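Local coordinates for protein mandelate racemase/muconate lactonizing enzyme (Polaromonas sp., PDB 2OG9) that probably catalyses racemisation of mandelate or a related 2-hydroxy acid, as a metal-dependent member of the enolase superfamily with a TIM-barrel active site, at residues F77-R81 / R376-Q380; I83-L87 / D100-W104; L142-R146 / L324-P329; R146-C151 / G353-V357. All coordinates share one frame; numbering follows the deposited sequence.

Interaction 1. Residues F77-R81 / R376-Q380; sequences FAHAR and REEAQ
NH1 of R81 holds two waters, both close to the guanidinium plane, and each leads across to strand 376-380. One water sits 3.2 Å from NH1 of R81 and donates to OE2 of E377, while the other donates to the backbone O of E378. This is the helix-on-sheet layer of the enolase-superfamily capping domain: the C-terminal strand 375-382 returns to the edge of the antiparallel sheet and pairs with strand 15-26, and segment 77-81 of helix 73-83 runs nearly parallel to segment 376-380 (9°). R81 NH1 and E377 OE2 themselves stay 4.4 Å apart, with the oxygen well out of the guanidinium plane; that is too far for a salt bridge, so the attraction is probably only long-range, and a water joins the two.

Beneath the polar bridge lies the apolar part. With CG anti to the backbone N (chi1 175°), the F77 ring is set against the strand and is also lined by I20, S22 and L50. CB of E377 lies over one face, 3.7 Å from the centroid of the F77 ring, a CH-pi contact. The E377 carboxylate passes on obliquely, its plane turned 43° from the ring. A379 puts its N at the ring edge, in plane, and its CB 3.9 Å from CD of R81.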
loop_
_atom_site.group_PDB
_atom_site.type_symbol
_atom_site.label_atom_id
_atom_site.label_comp_id
_atom_site.label_asym_id
_atom_site.label_seq_id
_atom_site.Cartn_x
_atom_site.Cartn_y
_atom_site.Cartn_z
ATOM N N PHE A 77 -2.853 42.186 12.481
ATOM C CA PHE A 77 -3.257 43.530 12.097
ATOM C C PHE A 77 -2.290 44.136 11.097
ATOM O O PHE A 77 -2.704 44.663 10.069
ATOM C CB PHE A 77 -3.339 44.456 13.315
ATOM C CG PHE A 77 -3.642 45.889 12.952
ATOM C CD1 PHE A 77 -4.937 46.279 12.625
ATOM C CD2 PHE A 77 -2.617 46.833 12.871
ATOM C CE1 PHE A 77 -5.212 47.583 12.219
ATOM C CE2 PHE A 77 -2.883 48.144 12.463
ATOM C CZ PHE A 77 -4.183 48.518 12.137
ATOM N N ALA A 78 -1.000 44.067 11.413
ATOM C CA ALA A 78 0.037 44.623 10.557
ATOM C C ALA A 78 -0.048 44.063 9.146
ATOM O O ALA A 78 0.057 44.807 8.175
ATOM C CB ALA A 78 1.415 44.342 11.150
ATOM N N HIS A 79 -0.241 42.752 9.028
ATOM C CA HIS A 79 -0.335 42.143 7.705
ATOM C C HIS A 79 -1.629 42.564 7.007
ATOM O O HIS A 79 -1.626 42.902 5.820
ATOM C CB HIS A 79 -0.270 40.616 7.801
ATOM C CG HIS A 79 0.027 39.954 6.491
ATOM N ND1 HIS A 79 1.256 40.048 5.875
ATOM C CD2 HIS A 79 -0.757 39.227 5.661
ATOM C CE1 HIS A 79 1.217 39.407 4.719
ATOM N NE2 HIS A 79 0.006 38.900 4.565
ATOM N N ALA A 80 -2.735 42.548 7.747
ATOM C CA ALA A 80 -4.025 42.942 7.192
ATOM C C ALA A 80 -3.928 44.356 6.615
ATOM O O ALA A 80 -4.438 44.630 5.530
ATOM C CB ALA A 80 -5.103 42.893 8.277
ATOM N N ARG A 81 -3.266 45.248 7.346
ATOM C CA ARG A 81 -3.107 46.633 6.905
ATOM C C ARG A 81 -2.285 46.713 5.630
ATOM O O ARG A 81 -2.596 47.486 4.727
ATOM C CB ARG A 81 -2.434 47.460 8.009
ATOM C CG ARG A 81 -2.183 48.925 7.657
ATOM C CD ARG A 81 -1.629 49.679 8.863
ATOM N NE ARG A 81 -0.388 49.084 9.343
ATOM C CZ ARG A 81 0.181 49.362 10.514
ATOM N NH1 ARG A 81 -0.377 50.237 11.340
ATOM N NH2 ARG A 81 1.310 48.754 10.865
ATOM N N ARG A 376 -7.079 49.096 19.855
ATOM C CA ARG A 376 -5.744 49.649 20.060
ATOM C C ARG A 376 -5.079 50.061 18.755
ATOM O O ARG A 376 -4.131 50.847 18.752
ATOM C CB ARG A 376 -4.866 48.639 20.798
ATOM C CG ARG A 376 -5.382 48.309 22.190
ATOM C CD ARG A 376 -4.456 47.361 22.936
ATOM N NE ARG A 376 -5.071 46.894 24.174
ATOM C CZ ARG A 376 -4.566 45.939 24.947
ATOM N NH1 ARG A 376 -3.428 45.345 24.614
ATOM N NH2 ARG A 376 -5.207 45.570 26.047
ATOM N N GLU A 377 -5.580 49.530 17.645
ATOM C CA GLU A 377 -5.041 49.844 16.330
ATOM C C GLU A 377 -6.150 49.796 15.294
ATOM O O GLU A 377 -7.100 49.022 15.426
ATOM C CB GLU A 377 -3.965 48.830 15.917
ATOM C CG GLU A 377 -2.678 48.868 16.718
ATOM C CD GLU A 377 -1.571 48.038 16.074
ATOM O OE1 GLU A 377 -1.617 46.790 16.150
ATOM O OE2 GLU A 377 -0.653 48.641 15.482
ATOM N N GLU A 378 -6.029 50.630 14.268
ATOM C CA GLU A 378 -7.001 50.634 13.185
ATOM C C GLU A 378 -6.450 51.374 11.980
ATOM O O GLU A 378 -5.576 52.230 12.101
ATOM C CB GLU A 378 -8.332 51.258 13.622
ATOM C CG GLU A 378 -8.298 52.738 13.946
ATOM C CD GLU A 378 -9.697 53.321 14.040
ATOM O OE1 GLU A 378 -10.348 53.485 12.984
ATOM O OE2 GLU A 378 -10.149 53.598 15.172
ATOM N N ALA A 379 -6.964 51.023 10.811
ATOM C CA ALA A 379 -6.531 51.636 9.571
ATOM C C ALA A 379 -7.626 51.434 8.543
ATOM O O ALA A 379 -8.473 50.553 8.687
ATOM C CB ALA A 379 -5.249 50.988 9.092
ATOM N N GLN A 380 -7.609 52.259 7.507
ATOM C CA GLN A 380 -8.592 52.142 6.451
ATOM C C GLN A 380 -7.996 52.604 5.134
ATOM O O GLN A 380 -7.017 53.348 5.110
ATOM C CB GLN A 380 -9.849 52.944 6.798
ATOM C CG GLN A 380 -9.596 54.346 7.311
ATOM C CD GLN A 380 -10.881 55.031 7.737
ATOM O OE1 GLN A 380 -11.729 55.354 6.906
ATOM N NE2 GLN A 380 -11.036 55.243 9.039
HETATM O O HOH W 1 -2.952 52.235 11.102
HETATM O O HOH W 2 -0.689 51.373 14.347
#

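Interaction 2. Residues I83-L87 / D100-W104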
loop_
_atom_site.group_PDB
_atom_site.type_symbol
_atom_site.label_atom_id
_atom_site.label_comp_id
_atom_site.label_asym_id
_atom_site.label_seq_id
_atom_site.Cartn_x
_atom_site.Cartn_y
_atom_site.Cartn_z
ATOM N N ILE A 83 -1.902 44.376 3.234
ATOM C CA ILE A 83 -2.536 43.809 2.045
ATOM C C ILE A 83 -3.921 44.365 1.720
ATOM O O ILE A 83 -4.416 44.177 0.610
ATOM C CB ILE A 83 -2.619 42.257 2.134
ATOM C CG1 ILE A 83 -3.596 41.825 3.229
ATOM C CG2 ILE A 83 -1.232 41.685 2.432
ATOM C CD1 ILE A 83 -3.734 40.303 3.348
ATOM N N ALA A 84 -4.536 45.065 2.668
ATOM C CA ALA A 84 -5.868 45.627 2.452
ATOM C C ALA A 84 -6.051 46.342 1.109
ATOM O O ALA A 84 -7.054 46.131 0.430
ATOM C CB ALA A 84 -6.229 46.570 3.598
ATOM N N PRO A 85 -5.088 47.193 0.708
ATOM C CA PRO A 85 -5.217 47.907 -0.571
ATOM C C PRO A 85 -5.477 47.006 -1.777
ATOM O O PRO A 85 -6.053 47.443 -2.772
ATOM C CB PRO A 85 -3.886 48.651 -0.691
ATOM C CG PRO A 85 -3.527 48.924 0.747
ATOM C CD PRO A 85 -3.859 47.603 1.414
ATOM N N ALA A 86 -5.051 45.748 -1.694
ATOM C CA ALA A 86 -5.244 44.817 -2.804
ATOM C C ALA A 86 -6.713 44.500 -3.063
ATOM O O ALA A 86 -7.058 43.951 -4.109
ATOM C CB ALA A 86 -4.468 43.521 -2.542
ATOM N N LEU A 87 -7.579 44.840 -2.113
ATOM C CA LEU A 87 -9.006 44.570 -2.269
ATOM C C LEU A 87 -9.752 45.678 -3.007
ATOM O O LEU A 87 -10.787 45.431 -3.615
ATOM C CB LEU A 87 -9.664 44.358 -0.897
ATOM C CG LEU A 87 -9.417 43.037 -0.167
ATOM C CD1 LEU A 87 -10.052 43.088 1.223
ATOM C CD2 LEU A 87 -10.013 41.884 -0.981
ATOM N N ASP A 100 -7.089 34.028 -2.870
ATOM C CA ASP A 100 -5.841 33.689 -3.565
ATOM C C ASP A 100 -5.002 34.925 -3.889
ATOM O O ASP A 100 -3.777 34.901 -3.755
ATOM C CB ASP A 100 -6.122 32.933 -4.874
ATOM C CG ASP A 100 -6.676 31.534 -4.643
ATOM O OD1 ASP A 100 -6.582 31.021 -3.506
ATOM O OD2 ASP A 100 -7.191 30.937 -5.612
ATOM N N LYS A 101 -5.651 36.004 -4.324
ATOM C CA LYS A 101 -4.920 37.223 -4.648
ATOM C C LYS A 101 -4.206 37.773 -3.412
ATOM O O LYS A 101 -3.041 38.166 -3.484
ATOM C CB LYS A 101 -5.864 38.299 -5.214
ATOM C CG LYS A 101 -5.142 39.594 -5.574
ATOM C CD LYS A 101 -6.100 40.723 -5.959
ATOM C CE LYS A 101 -5.322 42.013 -6.245
ATOM N NZ LYS A 101 -6.190 43.179 -6.590
ATOM N N LEU A 102 -4.895 37.798 -2.274
ATOM C CA LEU A 102 -4.280 38.311 -1.053
ATOM C C LEU A 102 -3.170 37.390 -0.565
ATOM O O LEU A 102 -2.171 37.849 0.001
ATOM C CB LEU A 102 -5.330 38.487 0.047
ATOM C CG LEU A 102 -6.347 39.614 -0.176
ATOM C CD1 LEU A 102 -7.211 39.763 1.066
ATOM C CD2 LEU A 102 -5.629 40.920 -0.474
ATOM N N CYS A 103 -3.339 36.091 -0.788
ATOM C CA CYS A 103 -2.328 35.124 -0.375
ATOM C C CYS A 103 -1.095 35.331 -1.264
ATOM O O CYS A 103 0.040 35.328 -0.780
ATOM C CB CYS A 103 -2.871 33.700 -0.528
ATOM S SG CYS A 103 -1.855 32.413 0.246
ATOM N N TRP A 104 -1.313 35.527 -2.561
ATOM C CA TRP A 104 -0.192 35.753 -3.466
ATOM C C TRP A 104 0.500 37.073 -3.129
ATOM O O TRP A 104 1.718 37.189 -3.250
ATOM C CB TRP A 104 -0.654 35.760 -4.932
ATOM C CG TRP A 104 -0.842 34.381 -5.514
ATOM C CD1 TRP A 104 -2.028 33.774 -5.833
ATOM C CD2 TRP A 104 0.190 33.441 -5.842
ATOM N NE1 TRP A 104 -1.795 32.516 -6.343
ATOM C CE2 TRP A 104 -0.445 32.286 -6.361
ATOM C CE3 TRP A 104 1.590 33.462 -5.754
ATOM C CZ2 TRP A 104 0.276 31.160 -6.784
ATOM C CZ3 TRP A 104 2.305 32.341 -6.176
ATOM C CH2 TRP A 104 1.645 31.207 -6.687
#
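L102 reaches from its helix into a notch made by I83, A86 and L87, and its CB and two methyls each meet part of it. CB starts beside the tip of I83, with I83 CD1 and L102 CB 4.1 Å apart. CG stands anti to the carbonyl carbon (chi1 -69°), which brings the fork up against the 83-87 turn. One prong, CD1, meets L87 at its CG and CD2, the two leucines crossing at about a right angle. The other prong, CD2, wedges against the CB of A86, 3.5 Å from it, and lies 3.6 Å from the backbone O of I83. That same carbonyl accepts from the N of A86, a bond that holds the turn in shape.

The setting is the helical part of the capping domain: helix 73-83 runs out into this turn, and helix 95-104 packs back against it. I119 of helix 114-133 packs on I83 and L102, and F122 on L87 and L102, while A71 of a second subunit also touches I83.

Beside the leucine, K101 lies fully extended alongside A86. Its CE comes within 4.1 Å of the methyl of A86, and NZ then donates to the O of A86 at 2.7 Å, in the carbonyl plane and on a lone pair. E90 forms a salt bridge with the same NZ.

Interaction 3. Residues L142-R146 / L324-P329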
loop_
_atom_site.group_PDB
_atom_site.type_symbol
_atom_site.label_atom_id
_atom_site.label_comp_id
_atom_site.label_asym_id
_atom_site.label_seq_id
_atom_site.Cartn_x
_atom_site.Cartn_y
_atom_site.Cartn_z
ATOM N N LEU A 142 -25.400 29.326 2.131
ATOM C CA LEU A 142 -24.653 28.094 1.903
ATOM C C LEU A 142 -25.605 26.929 1.682
ATOM O O LEU A 142 -25.290 25.992 0.948
ATOM C CB LEU A 142 -23.772 27.786 3.112
ATOM C CG LEU A 142 -22.660 28.775 3.454
ATOM C CD1 LEU A 142 -21.976 28.320 4.734
ATOM C CD2 LEU A 142 -21.666 28.848 2.301
ATOM N N GLY A 143 -26.774 27.007 2.316
ATOM C CA GLY A 143 -27.760 25.946 2.230
ATOM C C GLY A 143 -27.643 25.176 3.535
ATOM O O GLY A 143 -26.571 24.663 3.845
ATOM N N SER A 144 -28.718 25.089 4.310
ATOM C CA SER A 144 -28.630 24.386 5.585
ATOM C C SER A 144 -29.345 23.043 5.623
ATOM O O SER A 144 -30.165 22.734 4.763
ATOM C CB SER A 144 -29.161 25.274 6.716
ATOM O OG SER A 144 -30.553 25.470 6.588
ATOM N N TYR A 145 -29.009 22.246 6.631
ATOM C CA TYR A 145 -29.612 20.934 6.831
ATOM C C TYR A 145 -30.461 20.945 8.091
ATOM O O TYR A 145 -31.238 20.017 8.340
ATOM C CB TYR A 145 -28.520 19.876 6.984
ATOM C CG TYR A 145 -27.938 19.404 5.679
ATOM C CD1 TYR A 145 -28.526 18.356 4.977
ATOM C CD2 TYR A 145 -26.794 20.000 5.144
ATOM C CE1 TYR A 145 -27.987 17.904 3.776
ATOM C CE2 TYR A 145 -26.251 19.556 3.941
ATOM C CZ TYR A 145 -26.855 18.506 3.267
ATOM O OH TYR A 145 -26.315 18.042 2.091
ATOM N N ARG A 146 -30.308 21.999 8.886
ATOM C CA ARG A 146 -31.037 22.115 10.144
ATOM C C ARG A 146 -31.179 23.573 10.565
ATOM O O ARG A 146 -30.374 24.424 10.179
ATOM C CB ARG A 146 -30.287 21.333 11.234
ATOM C CG ARG A 146 -28.841 21.809 11.472
ATOM C CD ARG A 146 -28.036 20.783 12.282
ATOM N NE ARG A 146 -27.906 19.518 11.556
ATOM C CZ ARG A 146 -27.043 19.301 10.565
ATOM N NH1 ARG A 146 -26.207 20.260 10.175
ATOM N NH2 ARG A 146 -27.033 18.131 9.940
ATOM N N LEU A 324 -21.958 27.728 9.804
ATOM C CA LEU A 324 -21.203 26.716 9.082
ATOM C C LEU A 324 -21.649 25.308 9.480
ATOM O O LEU A 324 -21.794 24.434 8.625
ATOM C CB LEU A 324 -19.702 26.915 9.333
ATOM C CG LEU A 324 -19.173 28.265 8.822
ATOM C CD1 LEU A 324 -17.727 28.483 9.247
ATOM C CD2 LEU A 324 -19.290 28.310 7.303
ATOM N N ALA A 325 -21.887 25.096 10.772
ATOM C CA ALA A 325 -22.340 23.795 11.255
ATOM C C ALA A 325 -23.712 23.445 10.685
ATOM O O ALA A 325 -24.000 22.282 10.398
ATOM C CB ALA A 325 -22.393 23.790 12.781
ATOM N N ALA A 326 -24.564 24.450 10.519
ATOM C CA ALA A 326 -25.900 24.214 9.986
ATOM C C ALA A 326 -25.828 23.668 8.560
ATOM O O ALA A 326 -26.719 22.947 8.116
ATOM C CB ALA A 326 -26.706 25.512 10.003
ATOM N N ALA A 327 -24.762 24.017 7.853
ATOM C CA ALA A 327 -24.572 23.589 6.471
ATOM C C ALA A 327 -23.911 22.219 6.291
ATOM O O ALA A 327 -23.772 21.756 5.163
ATOM C CB ALA A 327 -23.764 24.656 5.713
ATOM N N TYR A 328 -23.506 21.569 7.380
ATOM C CA TYR A 328 -22.862 20.251 7.278
ATOM C C TYR A 328 -23.934 19.158 7.229
ATOM O O TYR A 328 -24.890 19.187 8.000
ATOM C CB TYR A 328 -21.934 20.024 8.477
ATOM C CG TYR A 328 -20.919 18.915 8.274
ATOM C CD1 TYR A 328 -19.867 19.063 7.365
ATOM C CD2 TYR A 328 -21.004 17.723 8.994
ATOM C CE1 TYR A 328 -18.922 18.044 7.178
ATOM C CE2 TYR A 328 -20.068 16.702 8.813
ATOM C CZ TYR A 328 -19.032 16.870 7.902
ATOM O OH TYR A 328 -18.118 15.853 7.711
ATOM N N PRO A 329 -23.780 18.172 6.328
ATOM C CA PRO A 329 -24.732 17.064 6.158
ATOM C C PRO A 329 -25.071 16.264 7.414
ATOM O O PRO A 329 -26.234 15.935 7.645
ATOM C CB PRO A 329 -24.064 16.193 5.092
ATOM C CG PRO A 329 -23.235 17.181 4.306
ATOM C CD PRO A 329 -22.646 18.032 5.395
#
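The connection between the capping domain and the barrel passes here, where the loop after helix 138-142 wraps the C-terminal end of barrel helix 318-326. G143, with positive phi, ends the first helix, and its O rests on the CB of A327. Next, N of Y145 donates to the O of A326 at 2.8 Å, a nearly straight bond (164°).

Y145 then lays its ring over P329: CA of P329 stands 3.7 Å from the ring centroid, above the face, and CG of P329 touches CE2 of Y145 at 3.9 Å. The O of A327 lies at the ring edge, in plane.

R146 comes in from beyond, its chain bent at chi3 (63°), and closes end-on over a single oxygen. NH1 reaches the O of Y328 at 2.8 Å and NH2 the same atom at 3.1 Å, both in the carbonyl plane, while NH2 adds a weak bond to the O of P329. NE forms a salt bridge with E331, so the guanidinium is fixed in its rotation, and CB of Y145 covers one of its faces. Farther back, CD1 of L142 meets CD2 of L324 at 3.7 Å. The hydroxyl of S144 is hydrogen-bonded to D94 of a third subunit. Such a joint, leading straight from the capping domain into the first barrel strand, belongs to the two-domain enolase-superfamily architecture.

Interaction 4. Residues R146-C151 / G353-V357; sequences RDSVRC and GRMLV
V149 and M355, the latter modelled as selenomethionine, face each other at the tight heart of this contact. They form an antiparallel hydrogen-bonded pair, with V149 N to M355 O at 2.9 Å and M355 N to V149 O at 2.8 Å. Their side chains share one face of the sheet. There CE of M355 packs 3.8 Å from CB of C151, and CG2 of V149 meets CG2 of V357. V322 and A326 of helix 318-326 close over V357, and V322 also touches M355; V149 and M355 are both buried here.

The two strands belong to a mixed sheet in which 148-152, the first strand of the enolase-superfamily barrel, runs between strand 333-335 and the short antiparallel strand 354-356 that follows the barrel.

Beyond the pair, R354 doubles back over strand 148-152, bent at chi3 (73°). Its guanidinium grips S148 side-on with two nitrogens. NE donates to OG of S148 at 2.8 Å, almost in the guanidinium plane, whereas NH2 reaches the O of S148 from above that carbonyl's plane. One guanidinium face lies over the N of R150. E331 also holds NH2 of R354 in a salt bridge and so links this arginine to R146.

The ends are looser and wetter. C151 N reaches G353 O at a longer 3.2 Å, and a water spans that oxygen and NE of R150. At the other end V357 N meets the O of D147 at 3.1 Å, where a second water donates to the O atoms of both D147 and V357.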
loop_
_atom_site.group_PDB
_atom_site.type_symbol
_atom_site.label_atom_id
_atom_site.label_comp_id
_atom_site.label_asym_id
_atom_site.label_seq_id
_atom_site.Cartn_x
_atom_site.Cartn_y
_atom_site.Cartn_z
ATOM N N ARG A 146 -30.308 21.999 8.886
ATOM C CA ARG A 146 -31.037 22.115 10.144
ATOM C C ARG A 146 -31.179 23.573 10.565
ATOM O O ARG A 146 -30.374 24.424 10.179
ATOM C CB ARG A 146 -30.287 21.333 11.234
ATOM C CG ARG A 146 -28.841 21.809 11.472
ATOM C CD ARG A 146 -28.036 20.783 12.282
ATOM N NE ARG A 146 -27.906 19.518 11.556
ATOM C CZ ARG A 146 -27.043 19.301 10.565
ATOM N NH1 ARG A 146 -26.207 20.260 10.175
ATOM N NH2 ARG A 146 -27.033 18.131 9.940
ATOM N N ASP A 147 -32.196 23.862 11.370
ATOM C CA ASP A 147 -32.410 25.229 11.831
ATOM C C ASP A 147 -31.870 25.465 13.239
ATOM O O ASP A 147 -31.975 26.562 13.775
ATOM C CB ASP A 147 -33.897 25.581 11.750
ATOM C CG ASP A 147 -34.418 25.546 10.323
ATOM O OD1 ASP A 147 -33.704 26.034 9.418
ATOM O OD2 ASP A 147 -35.538 25.037 10.103
ATOM N N SER A 148 -31.284 24.430 13.830
ATOM C CA SER A 148 -30.693 24.534 15.164
ATOM C C SER A 148 -29.601 23.470 15.247
ATOM O O SER A 148 -29.692 22.447 14.579
ATOM C CB SER A 148 -31.747 24.312 16.255
ATOM O OG SER A 148 -32.214 22.980 16.256
ATOM N N VAL A 149 -28.586 23.715 16.069
ATOM C CA VAL A 149 -27.447 22.809 16.203
ATOM C C VAL A 149 -27.188 22.354 17.643
ATOM O O VAL A 149 -27.263 23.156 18.576
ATOM C CB VAL A 149 -26.166 23.502 15.669
ATOM C CG1 VAL A 149 -24.967 22.575 15.805
ATOM C CG2 VAL A 149 -26.363 23.905 14.206
ATOM N N ARG A 150 -26.871 21.071 17.822
ATOM C CA ARG A 150 -26.590 20.556 19.162
ATOM C C ARG A 150 -25.481 21.406 19.770
ATOM O O ARG A 150 -24.508 21.733 19.095
ATOM C CB ARG A 150 -26.134 19.092 19.111
ATOM C CG ARG A 150 -27.105 18.134 18.428
ATOM C CD ARG A 150 -26.816 16.686 18.819
ATOM N NE ARG A 150 -27.179 16.414 20.211
ATOM C CZ ARG A 150 -27.163 15.204 20.770
ATOM N NH1 ARG A 150 -26.799 14.143 20.062
ATOM N NH2 ARG A 150 -27.532 15.049 22.037
ATOM N N CYS A 151 -25.625 21.780 21.037
ATOM C CA CYS A 151 -24.609 22.591 21.686
ATOM C C CYS A 151 -24.211 22.010 23.036
ATOM O O CYS A 151 -24.934 21.197 23.621
ATOM C CB CYS A 151 -25.103 24.033 21.879
ATOM S SG CYS A 151 -26.495 24.222 23.037
ATOM N N GLY A 353 -31.387 21.942 24.414
ATOM C CA GLY A 353 -30.114 21.336 24.046
ATOM C C GLY A 353 -29.497 21.733 22.715
ATOM O O GLY A 353 -28.485 21.152 22.301
ATOM N N ARG A 354 -30.076 22.723 22.046
ATOM C CA ARG A 354 -29.555 23.161 20.752
ATOM C C ARG A 354 -29.514 24.688 20.649
ATOM O O ARG A 354 -30.313 25.381 21.280
ATOM C CB ARG A 354 -30.436 22.612 19.618
ATOM C CG ARG A 354 -30.720 21.110 19.689
ATOM C CD ARG A 354 -31.723 20.666 18.623
ATOM N NE ARG A 354 -31.164 20.642 17.269
ATOM C CZ ARG A 354 -30.481 19.621 16.753
ATOM N NH1 ARG A 354 -30.267 18.530 17.476
ATOM N NH2 ARG A 354 -30.021 19.684 15.504
HETATM N N MSE A 355 -28.578 25.220 19.867
HETATM C CA MSE A 355 -28.531 26.665 19.690
HETATM C C MSE A 355 -29.201 26.951 18.359
HETATM O O MSE A 355 -28.980 26.237 17.379
HETATM C CB MSE A 355 -27.093 27.204 19.708
HETATM C CG MSE A 355 -26.138 26.635 18.681
HETATM SE SE MSE A 355 -24.485 27.698 18.638
HETATM C CE MSE A 355 -23.849 27.372 20.455
ATOM N N LEU A 356 -30.040 27.981 18.331
ATOM C CA LEU A 356 -30.763 28.335 17.120
ATOM C C LEU A 356 -29.857 29.028 16.117
ATOM O O LEU A 356 -29.031 29.864 16.477
ATOM C CB LEU A 356 -31.944 29.263 17.443
ATOM C CG LEU A 356 -33.000 28.776 18.443
ATOM C CD1 LEU A 356 -34.111 29.822 18.564
ATOM C CD2 LEU A 356 -33.574 27.447 17.990
ATOM N N VAL A 357 -30.013 28.667 14.853
ATOM C CA VAL A 357 -29.228 29.294 13.808
ATOM C C VAL A 357 -29.896 30.642 13.567
ATOM O O VAL A 357 -31.096 30.698 13.335
ATOM C CB VAL A 357 -29.274 28.466 12.515
ATOM C CG1 VAL A 357 -28.541 29.198 11.406
ATOM C CG2 VAL A 357 -28.646 27.098 12.759
HETATM O O HOH W 3 -32.920 28.985 12.752
HETATM O O HOH W 4 -28.597 18.459 21.927
#

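In the fold
Interactions 1 and 2 both build the capping domain; interaction 2 is nested within the loop closed by interaction 1, and helix 73-83 leads from one to the other. Interaction 1 is a surface contact bridged by water, interaction 2 a buried apolar one with one lysine bond; both touch a second subunit. Interactions 3 and 4, about 11 Å apart between centres, share R146 and meet where A326 packs on V357; they join the interdomain connection and first barrel strand to a barrel helix and to a strand that follows the barrel. Arginines bonded to backbone carbonyls occur in both, with strand pairing added in interaction 4. Interaction 3 is buried and reaches a third subunit, whereas interaction 4, only partly buried, lies across the chain's centre from interactions 1 and 2.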